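Local coordinates for protein regulator of chromosome condensation (Saccharomyces cerevisiae, PDB 3OF7) that exchanges GDP for GTP on the small GTPases Gsp1 and Gsp2, binds chromatin and controls RNA metabolism and nuclear transport, at residues A[54-59]-A[424-429]; A[141-146]-A[162-167]; A[284-289]-A[364-369]. One frame throughout, in Å; residues are numbered along the deposited sequence.

Contact 1 (A[54-59]-A[424-429])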
# COMPACT_ATOMS: atom_id res chain seq x y z
N LYS A 54 -2.03 19.42 -7.03
CA LYS A 54 -2.72 19.55 -5.74
C LYS A 54 -4.12 18.94 -5.72
O LYS A 54 -4.77 18.93 -4.67
CB LYS A 54 -2.73 21.03 -5.31
CG LYS A 54 -1.34 21.64 -5.19
CD LYS A 54 -1.36 23.14 -4.91
CE LYS A 54 0.06 23.70 -4.94
NZ LYS A 54 0.11 25.17 -4.58
N ARG A 55 -4.57 18.44 -6.87
CA ARG A 55 -5.87 17.76 -7.00
C ARG A 55 -5.73 16.60 -7.98
O ARG A 55 -4.87 16.66 -8.86
CB ARG A 55 -6.92 18.74 -7.57
CG ARG A 55 -7.33 19.88 -6.66
CD ARG A 55 -8.05 19.37 -5.44
NE ARG A 55 -8.88 20.39 -4.80
CZ ARG A 55 -9.86 20.12 -3.95
NH1 ARG A 55 -10.13 18.86 -3.62
NH2 ARG A 55 -10.57 21.11 -3.42
N PRO A 56 -6.56 15.54 -7.84
CA PRO A 56 -6.48 14.40 -8.75
C PRO A 56 -6.47 14.83 -10.22
O PRO A 56 -7.37 15.54 -10.66
CB PRO A 56 -7.75 13.60 -8.43
CG PRO A 56 -7.97 13.87 -6.98
CD PRO A 56 -7.57 15.31 -6.78
N ARG A 57 -5.44 14.40 -10.94
CA ARG A 57 -5.24 14.78 -12.33
C ARG A 57 -5.34 13.53 -13.19
O ARG A 57 -4.63 12.55 -12.95
CB ARG A 57 -3.87 15.44 -12.49
CG ARG A 57 -3.47 15.77 -13.93
CD ARG A 57 -3.98 17.14 -14.37
NE ARG A 57 -3.49 18.21 -13.50
CZ ARG A 57 -2.29 18.77 -13.59
NH1 ARG A 57 -1.42 18.37 -14.52
NH2 ARG A 57 -1.95 19.73 -12.74
N LEU A 58 -6.23 13.56 -14.18
CA LEU A 58 -6.37 12.42 -15.09
C LEU A 58 -5.04 12.15 -15.79
O LEU A 58 -4.45 13.06 -16.37
CB LEU A 58 -7.49 12.69 -16.11
CG LEU A 58 -7.74 11.59 -17.13
CD1 LEU A 58 -8.37 10.36 -16.47
CD2 LEU A 58 -8.63 12.11 -18.27
N ASN A 59 -4.55 10.91 -15.71
CA ASN A 59 -3.26 10.60 -16.29
C ASN A 59 -3.42 10.30 -17.78
O ASN A 59 -4.04 9.28 -18.14
CB ASN A 59 -2.60 9.42 -15.55
CG ASN A 59 -1.14 9.26 -15.91
OD1 ASN A 59 -0.79 9.24 -17.09
ND2 ASN A 59 -0.28 9.15 -14.90
N ILE A 424 -12.78 14.40 -1.25
CA ILE A 424 -12.08 14.97 -2.39
C ILE A 424 -13.13 15.32 -3.44
O ILE A 424 -13.79 14.42 -4.00
CB ILE A 424 -11.01 14.02 -2.97
CG1 ILE A 424 -9.95 13.68 -1.91
CG2 ILE A 424 -10.36 14.66 -4.20
CD1 ILE A 424 -9.01 12.53 -2.29
N LYS A 425 -13.30 16.61 -3.67
CA LYS A 425 -14.21 17.13 -4.70
C LYS A 425 -13.40 17.99 -5.66
O LYS A 425 -12.84 19.02 -5.26
CB LYS A 425 -15.32 17.96 -4.05
CG LYS A 425 -16.44 18.39 -4.99
CD LYS A 425 -17.54 19.10 -4.20
CE LYS A 425 -18.70 19.52 -5.10
NZ LYS A 425 -19.79 20.15 -4.29
N ASN A 426 -13.29 17.54 -6.91
CA ASN A 426 -12.69 18.33 -7.98
C ASN A 426 -13.33 17.93 -9.29
O ASN A 426 -13.91 16.84 -9.38
CB ASN A 426 -11.13 18.24 -8.00
CG ASN A 426 -10.59 17.08 -8.85
OD1 ASN A 426 -11.06 15.95 -8.77
ND2 ASN A 426 -9.55 17.36 -9.62
N THR A 427 -13.26 18.80 -10.29
CA THR A 427 -13.90 18.56 -11.59
C THR A 427 -13.57 17.17 -12.16
O THR A 427 -14.46 16.44 -12.58
CB THR A 427 -13.55 19.66 -12.62
OG1 THR A 427 -13.76 20.95 -12.04
CG2 THR A 427 -14.39 19.53 -13.89
N ALA A 428 -12.29 16.81 -12.15
CA ALA A 428 -11.83 15.58 -12.79
C ALA A 428 -12.49 14.31 -12.26
O ALA A 428 -12.70 13.36 -13.01
CB ALA A 428 -10.31 15.47 -12.68
N THR A 429 -12.83 14.29 -10.97
CA THR A 429 -13.30 13.06 -10.33
C THR A 429 -14.67 13.16 -9.66
O THR A 429 -15.16 12.16 -9.14
CB THR A 429 -12.28 12.54 -9.28
OG1 THR A 429 -12.13 13.50 -8.23
CG2 THR A 429 -10.93 12.28 -9.91
O HOH W 1 -12.03 18.39 -1.91
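Asn426 and Pro56 make the hydrogen bond that joins these two segments, and it shows how one side-chain amide can serve a neighbouring strand and its own loop at once. Asn426 ND2 donates to a lone pair of Pro56 O at 3.0 Å, with an N-H...O angle of 148°. At the other end of the same amide, Thr429 OG1 donates to Asn426 OD1 at 2.7 Å, nearly in line with the C=O bond. A chi1 of 89° sets CG of Asn426 between its backbone N and carbonyl carbon, and the amide it carries lies against Pro56. An alanine here would probably leave Pro56 O without this donor and the Thr429 hydroxyl without its acceptor, so that the loop is less firmly tied to the strand.

Arg55 supplies the second polar group. Lys425 O stands over one face of its guanidinium, offset toward the rim; the approach is too poorly angled for a hydrogen bond. A water in the guanidinium plane accepts from Arg55 NH1 at 2.6 Å and from Lys425 N at 2.8 Å, bridging the segments.

Apolar contacts fall on the Pro56 ring. Its CG meets Ile424 CG2 at 3.8 Å, and its CB meets Thr429 CG2 at 3.7 Å.

The 424-429 loop leaves strand 421-423 and leads to strand 432-439; Pro56 and Thr429 also touch strand 30-34, while Ile424 rests on strand 398-402.

Contact 2 (A[141-146]-A[162-167])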
# COMPACT_ATOMS: atom_id res chain seq x y z
N PHE A 141 8.87 -11.12 -18.82
CA PHE A 141 8.06 -12.03 -18.02
C PHE A 141 7.73 -13.30 -18.80
O PHE A 141 6.66 -13.38 -19.43
CB PHE A 141 6.75 -11.37 -17.57
CG PHE A 141 6.93 -10.13 -16.75
CD1 PHE A 141 7.30 -10.20 -15.41
CD2 PHE A 141 6.70 -8.87 -17.31
CE1 PHE A 141 7.44 -9.04 -14.64
CE2 PHE A 141 6.85 -7.71 -16.56
CZ PHE A 141 7.23 -7.79 -15.22
N PRO A 142 8.63 -14.31 -18.76
CA PRO A 142 8.35 -15.59 -19.44
C PRO A 142 6.99 -16.27 -19.16
O PRO A 142 6.45 -16.91 -20.05
CB PRO A 142 9.51 -16.49 -19.00
CG PRO A 142 10.64 -15.53 -18.83
CD PRO A 142 10.00 -14.29 -18.21
N PRO A 143 6.44 -16.15 -17.92
CA PRO A 143 5.13 -16.79 -17.77
C PRO A 143 4.04 -16.29 -18.73
O PRO A 143 3.11 -17.03 -19.01
CB PRO A 143 4.76 -16.49 -16.32
CG PRO A 143 6.08 -16.43 -15.62
CD PRO A 143 6.99 -15.74 -16.61
N LEU A 144 4.16 -15.06 -19.23
CA LEU A 144 3.13 -14.48 -20.09
C LEU A 144 2.99 -15.22 -21.42
O LEU A 144 1.87 -15.43 -21.90
CB LEU A 144 3.39 -12.99 -20.35
CG LEU A 144 3.27 -12.05 -19.14
CD1 LEU A 144 3.67 -10.63 -19.53
CD2 LEU A 144 1.88 -12.08 -18.52
N ALA A 145 4.12 -15.61 -21.99
CA ALA A 145 4.15 -16.39 -23.24
C ALA A 145 3.56 -17.79 -23.06
O ALA A 145 3.12 -18.41 -24.03
CB ALA A 145 5.57 -16.47 -23.79
N GLU A 146 3.55 -18.28 -21.82
CA GLU A 146 2.96 -19.58 -21.49
C GLU A 146 1.47 -19.47 -21.16
O GLU A 146 0.84 -20.46 -20.78
CB GLU A 146 3.70 -20.23 -20.31
CG GLU A 146 5.21 -20.37 -20.47
CD GLU A 146 5.76 -21.62 -19.81
OE1 GLU A 146 5.47 -21.86 -18.62
OE2 GLU A 146 6.49 -22.37 -20.50
N ALA A 162 5.81 -9.04 -8.94
CA ALA A 162 4.61 -9.47 -9.65
C ALA A 162 4.34 -10.92 -9.30
O ALA A 162 5.23 -11.79 -9.44
CB ALA A 162 4.78 -9.31 -11.16
N LEU A 163 3.12 -11.18 -8.85
CA LEU A 163 2.66 -12.52 -8.53
C LEU A 163 1.83 -13.07 -9.69
O LEU A 163 0.87 -12.44 -10.13
CB LEU A 163 1.81 -12.50 -7.26
CG LEU A 163 1.11 -13.80 -6.86
CD1 LEU A 163 2.13 -14.91 -6.57
CD2 LEU A 163 0.18 -13.58 -5.67
N PHE A 164 2.21 -14.26 -10.18
CA PHE A 164 1.55 -14.84 -11.35
C PHE A 164 0.52 -15.90 -10.97
O PHE A 164 0.56 -16.45 -9.87
CB PHE A 164 2.58 -15.40 -12.34
CG PHE A 164 3.27 -14.35 -13.15
CD1 PHE A 164 4.39 -13.67 -12.65
CD2 PHE A 164 2.82 -14.03 -14.43
CE1 PHE A 164 5.03 -12.70 -13.40
CE2 PHE A 164 3.46 -13.06 -15.20
CZ PHE A 164 4.57 -12.39 -14.69
N SER A 165 -0.40 -16.16 -11.88
CA SER A 165 -1.50 -17.09 -11.64
C SER A 165 -1.02 -18.53 -11.43
O SER A 165 -1.78 -19.37 -10.94
CB SER A 165 -2.49 -17.04 -12.79
OG SER A 165 -1.82 -17.22 -14.02
N ASN A 166 0.22 -18.81 -11.81
CA ASN A 166 0.80 -20.14 -11.56
C ASN A 166 1.62 -20.21 -10.26
O ASN A 166 2.33 -21.19 -10.03
CB ASN A 166 1.63 -20.60 -12.76
CG ASN A 166 2.90 -19.79 -12.95
OD1 ASN A 166 3.08 -18.72 -12.35
ND2 ASN A 166 3.78 -20.29 -13.80
N GLY A 167 1.54 -19.16 -9.44
CA GLY A 167 2.23 -19.14 -8.14
C GLY A 167 3.65 -18.61 -8.16
O GLY A 167 4.29 -18.48 -7.11
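Phe164 O receives two hydrogen bonds, one from Gly167 N at 2.9 Å, which closes a type I turn from Phe164 to Gly167, and one from the side-chain amide of Gln16. While the backbone of Phe164 is held in this way, its ring reaches across to the 141-146 segment, where the contact is wholly apolar. Pro143 CB lies over one face of the ring, 4.0 Å from the centroid of Phe164 and 26° off the normal, a CH-pi contact displaced toward CD2 and CE2. The rim is met by two other residues: Leu144 CD2 comes to CE2 of Phe164 at 3.8 Å, and Phe141 CD1 to Phe164 CZ at 3.6 Å.

In the beta-propeller, strand 159-164 is paired with strands 150-155 and 169-177 of one blade, and the short, weakly bonded helix 142-145 packs on that sheet just before the chain enters it.

The two phenyl rings have planes 50° apart and centroids of Phe141 and Phe164 separated by 5.8 Å, an oblique pairing. Farther along the same ring, CE1 of Phe141 approaches Ala162 CB loosely, at 4.4 Å. Tyr170 of strand 169-177 touches both Phe141 and Pro143.

Contact 3 (A[284-289]-A[364-369])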
# COMPACT_ATOMS: atom_id res chain seq x y z
N ASN A 284 7.09 -0.12 16.37
CA ASN A 284 5.93 0.25 17.19
C ASN A 284 6.10 1.47 18.10
O ASN A 284 5.45 1.56 19.14
CB ASN A 284 5.46 -0.96 18.01
CG ASN A 284 4.04 -0.80 18.54
OD1 ASN A 284 3.19 -0.22 17.87
ND2 ASN A 284 3.78 -1.32 19.73
N GLN A 285 6.95 2.42 17.71
CA GLN A 285 7.23 3.54 18.61
C GLN A 285 6.07 4.53 18.73
O GLN A 285 6.05 5.34 19.67
CB GLN A 285 8.59 4.23 18.31
CG GLN A 285 8.56 5.36 17.26
CD GLN A 285 8.58 4.86 15.82
OE1 GLN A 285 9.38 5.33 15.00
NE2 GLN A 285 7.69 3.94 15.50
N PHE A 286 5.12 4.47 17.79
CA PHE A 286 3.90 5.27 17.89
C PHE A 286 2.64 4.43 18.16
O PHE A 286 1.52 4.94 18.08
CB PHE A 286 3.70 6.14 16.64
CG PHE A 286 4.70 7.25 16.51
CD1 PHE A 286 4.51 8.46 17.18
CD2 PHE A 286 5.84 7.08 15.72
CE1 PHE A 286 5.45 9.50 17.05
CE2 PHE A 286 6.78 8.10 15.59
CZ PHE A 286 6.59 9.31 16.26
N GLY A 287 2.83 3.16 18.48
CA GLY A 287 1.69 2.27 18.75
C GLY A 287 0.95 1.89 17.47
O GLY A 287 -0.22 1.48 17.52
N GLN A 288 1.63 2.01 16.33
CA GLN A 288 1.03 1.67 15.03
C GLN A 288 0.65 0.18 14.92
O GLN A 288 -0.19 -0.19 14.11
CB GLN A 288 1.92 2.11 13.86
CG GLN A 288 3.33 1.51 13.83
CD GLN A 288 4.39 2.40 14.47
OE1 GLN A 288 4.24 2.83 15.61
NE2 GLN A 288 5.48 2.64 13.75
N CYS A 289 1.27 -0.67 15.74
CA CYS A 289 0.92 -2.09 15.78
C CYS A 289 -0.41 -2.35 16.49
O CYS A 289 -1.00 -3.42 16.32
CB CYS A 289 2.04 -2.92 16.41
SG CYS A 289 3.51 -3.11 15.38
N ALA A 364 -0.19 15.47 22.68
CA ALA A 364 -0.73 14.19 22.22
C ALA A 364 0.01 13.77 20.95
O ALA A 364 -0.05 14.47 19.94
CB ALA A 364 -2.23 14.33 21.96
N ARG A 365 0.71 12.64 21.01
CA ARG A 365 1.57 12.19 19.90
C ARG A 365 1.03 10.95 19.19
O ARG A 365 1.40 10.70 18.03
CB ARG A 365 2.99 11.86 20.38
CG ARG A 365 3.72 12.95 21.17
CD ARG A 365 4.34 14.06 20.32
NE ARG A 365 4.98 13.62 19.07
CZ ARG A 365 6.26 13.26 18.92
NH1 ARG A 365 7.10 13.25 19.94
NH2 ARG A 365 6.70 12.89 17.72
N ALA A 366 0.21 10.16 19.87
CA ALA A 366 -0.21 8.85 19.36
C ALA A 366 -1.51 8.30 19.97
O ALA A 366 -1.85 8.60 21.12
CB ALA A 366 0.92 7.81 19.51
N VAL A 367 -2.21 7.48 19.19
CA VAL A 367 -3.38 6.73 19.66
C VAL A 367 -3.04 5.26 19.47
O VAL A 367 -3.12 4.74 18.35
CB VAL A 367 -4.66 7.12 18.87
CG1 VAL A 367 -5.88 6.32 19.35
CG2 VAL A 367 -4.94 8.63 19.00
N PRO A 368 -2.61 4.58 20.55
CA PRO A 368 -1.95 3.28 20.39
C PRO A 368 -2.86 2.05 20.33
O PRO A 368 -2.37 0.94 20.19
CB PRO A 368 -1.05 3.20 21.61
CG PRO A 368 -1.82 3.94 22.65
CD PRO A 368 -2.55 5.04 21.95
N LEU A 369 -4.17 2.24 20.49
CA LEU A 369 -5.13 1.15 20.31
C LEU A 369 -6.03 1.49 19.13
O LEU A 369 -6.36 2.66 18.94
CB LEU A 369 -5.99 0.96 21.56
CG LEU A 369 -5.36 0.65 22.91
CD1 LEU A 369 -6.48 0.61 23.97
CD2 LEU A 369 -4.56 -0.65 22.89
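The segments are nearest in register at Gly287 and Pro368, whose CA atoms lie 4.1 Å apart, and no hydrogen bond joins them. Gly287 closes a type I turn that starts at Asn284. Its positive phi (73°) favours glycine, and so does the closeness of Pro368, whose CB a beta carbon here would strike. One residue earlier, Phe286 O lies 3.3 Å from Ala366 CB, so the methyl group packs on the carbonyl of the turn.

The Phe286 ring turns its edge to the strand. Arg365 NH2 lies in the ring plane, 3.7 Å from Phe286 CE1, and the guanidinium is inclined 68° to the ring. The cation thus stands at the rim and not over the face. The arginine chain bends at chi2 and again at chi3, and its NE forms a salt bridge with Asp341, which would help to fix the guanidinium.

Two side chains shape the 284-289 segment from within. Asn284 OD1 accepts from Cys289 N at 2.9 Å, with the donor above the carbonyl plane, and Gln288 OE1 accepts from Phe286 N, also at 2.9 Å, in the plane of its carbonyl.

Within strand 364-368, Arg365 and Ala366 both face Tyr357, a classic beta bulge. A glycine-closed turn of the fifth RCC1 repeat here meets a bulged hairpin strand of the sixth, an inter-repeat contact in the beta-propeller.

The three contacts illustrate how a beta-propeller brings together chain that is close, and chain that is far apart, in sequence. Contact 1 brings the first RCC1 repeat against the seventh, 365 residues apart, in the region where strands from both ends of the chain share one sheet and close the ring. Contacts 2 and 3 both fall between its two segments in sequence. Contact 2 joins neighbouring pieces of chain, while contact 3 links the fifth and sixth repeats. None touches another. The centre of contact 1 lies about 34 Å from that of contact 2 and about 32 Å from that of contact 3. Contacts 2 and 3, on opposite sides of the chain's centre, have centres about 40 Å apart.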